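Local atomic coordinates of CT009 (Chlamydia trachomatis, PDB entry 4GQM), a protein that is of unknown function but carries a helix-turn-helix domain, which suggests DNA binding, and crystallises as a sub-domain-swapped pair of chains. Residues Lys30-Ala35 and Ser41-Ile46. Numbering follows the deposited sequence.
Sequences KDVEAA and SALEAI
Leu43 reaches from helix 40-48 to helix 29-36 and lays its branched end against Val32 and Glu33. Its CB points at the facing helix; chi1 of -64° sets CG anti to the carbonyl carbon, and chi2 of 169° then carries CD1 outward, anti to CA, to that helix. At CG the chain forks. CD1 makes the closest contacts, 3.7 Å from the backbone N of Glu33. The same methyl lies 3.8 Å from Val32 CG1 and also meets Glu33 CB. CD2 touches Val32 CG1 in its turn, at 4.0 Å. Leucine suits this place because the nearest CA atoms, those of Glu33 and Leu43, lie 7.7 Å apart, a span that its fork can bridge. Val32 answers with a short beta-branched side chain whose CG1, anti to the backbone N (chi1 177°), lies against both methyls of the leucine. Of the Glu33 side chain, CB is the atom that meets Leu43; the extended chain leads the carboxylate away from the apolar contact, and OE2 accepts a hydrogen bond from the backbone N of Leu40, at the start of helix 40-48. Leu29 also packs on Leu43, and Tyr67 of the second subunit packs on both Val32 and Leu43, consistent with the sub-domain swap. Two short helices joined by a tight connection and held by such apolar side chains are characteristic of the helix-turn-helix motif, and helices 29-36 and 40-48 lie within that domain.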
loop_
_atom_site.group_PDB
_atom_site.type_symbol
_atom_site.label_atom_id
_atom_site.label_comp_id
_atom_site.label_asym_id
_atom_site.label_seq_id
_atom_site.Cartn_x
_atom_site.Cartn_y
_atom_site.Cartn_z
ATOM N N LYS A 30 2.717 18.381 4.252
ATOM C CA LYS A 30 3.577 18.390 3.072
ATOM C C LYS A 30 5.058 18.305 3.420
ATOM O O LYS A 30 5.833 17.665 2.701
ATOM C CB LYS A 30 3.291 19.576 2.173
ATOM C CG LYS A 30 2.025 19.378 1.431
ATOM C CD LYS A 30 1.787 20.526 0.516
ATOM C CE LYS A 30 0.567 20.299 -0.358
ATOM N NZ LYS A 30 0.309 21.516 -1.141
ATOM N N ASP A 31 5.463 18.903 4.546
ATOM C CA ASP A 31 6.852 18.755 5.004
ATOM C C ASP A 31 7.153 17.309 5.317
ATOM O O ASP A 31 8.236 16.805 5.012
ATOM C CB ASP A 31 7.142 19.566 6.273
ATOM C CG ASP A 31 7.060 21.052 6.070
ATOM O OD1 ASP A 31 7.447 21.545 4.984
ATOM O OD2 ASP A 31 6.657 21.745 7.049
ATOM N N VAL A 32 6.209 16.630 5.962
ATOM C CA VAL A 32 6.425 15.244 6.309
ATOM C C VAL A 32 6.523 14.408 5.035
ATOM O O VAL A 32 7.385 13.535 4.903
ATOM C CB VAL A 32 5.321 14.721 7.233
ATOM C CG1 VAL A 32 5.528 13.269 7.511
ATOM C CG2 VAL A 32 5.294 15.524 8.541
ATOM N N GLU A 33 5.622 14.650 4.092
ATOM C CA GLU A 33 5.668 13.911 2.825
ATOM C C GLU A 33 7.032 14.088 2.138
ATOM O O GLU A 33 7.616 13.137 1.590
ATOM C CB GLU A 33 4.559 14.432 1.915
ATOM C CG GLU A 33 4.594 13.822 0.507
ATOM C CD GLU A 33 3.501 14.371 -0.362
ATOM O OE1 GLU A 33 3.300 15.610 -0.393
ATOM O OE2 GLU A 33 2.848 13.570 -1.069
ATOM N N ALA A 34 7.546 15.307 2.157
ATOM C CA ALA A 34 8.840 15.560 1.543
ATOM C C ALA A 34 9.978 14.750 2.196
ATOM O O ALA A 34 10.872 14.242 1.504
ATOM C CB ALA A 34 9.149 17.049 1.575
ATOM N N ALA A 35 9.964 14.648 3.522
ATOM C CA ALA A 35 11.054 14.015 4.251
ATOM C C ALA A 35 10.970 12.498 4.201
ATOM O O ALA A 35 11.996 11.806 4.204
ATOM C CB ALA A 35 11.053 14.485 5.690
ATOM N N SER A 41 -1.898 11.706 1.011
ATOM C CA SER A 41 -3.194 11.128 1.292
ATOM C C SER A 41 -3.087 10.078 2.432
ATOM O O SER A 41 -4.003 9.921 3.215
ATOM C CB SER A 41 -3.792 10.506 0.033
ATOM O OG SER A 41 -2.913 9.521 -0.461
ATOM N N ALA A 42 -1.999 9.329 2.452
ATOM C CA ALA A 42 -1.793 8.339 3.506
ATOM C C ALA A 42 -1.566 9.018 4.867
ATOM O O ALA A 42 -2.117 8.608 5.885
ATOM C CB ALA A 42 -0.646 7.431 3.145
ATOM N N LEU A 43 -0.773 10.087 4.882
ATOM C CA LEU A 43 -0.551 10.842 6.102
ATOM C C LEU A 43 -1.867 11.416 6.614
ATOM O O LEU A 43 -2.111 11.406 7.831
ATOM C CB LEU A 43 0.477 11.959 5.857
ATOM C CG LEU A 43 1.876 11.483 5.495
ATOM C CD1 LEU A 43 2.719 12.635 5.020
ATOM C CD2 LEU A 43 2.553 10.746 6.667
ATOM N N GLU A 44 -2.690 11.966 5.731
ATOM C CA GLU A 44 -3.962 12.521 6.113
ATOM C C GLU A 44 -4.832 11.442 6.728
ATOM O O GLU A 44 -5.506 11.679 7.734
ATOM C CB GLU A 44 -4.680 13.138 4.907
ATOM C CG GLU A 44 -4.018 14.395 4.392
ATOM C CD GLU A 44 -4.610 14.919 3.105
ATOM O OE1 GLU A 44 -5.377 14.194 2.442
ATOM O OE2 GLU A 44 -4.299 16.065 2.727
ATOM N N ALA A 45 -4.856 10.258 6.127
ATOM C CA ALA A 45 -5.698 9.173 6.612
ATOM C C ALA A 45 -5.229 8.685 7.990
ATOM O O ALA A 45 -6.057 8.324 8.833
ATOM C CB ALA A 45 -5.701 8.025 5.598
ATOM N N ILE A 46 -3.921 8.639 8.197
ATOM C CA ILE A 46 -3.379 8.299 9.507
ATOM C C ILE A 46 -3.852 9.321 10.541
ATOM O O ILE A 46 -4.370 8.956 11.605
ATOM C CB ILE A 46 -1.850 8.235 9.476
ATOM C CG1 ILE A 46 -1.387 7.022 8.677
ATOM C CG2 ILE A 46 -1.278 8.200 10.912
ATOM C CD1 ILE A 46 0.077 7.045 8.356
#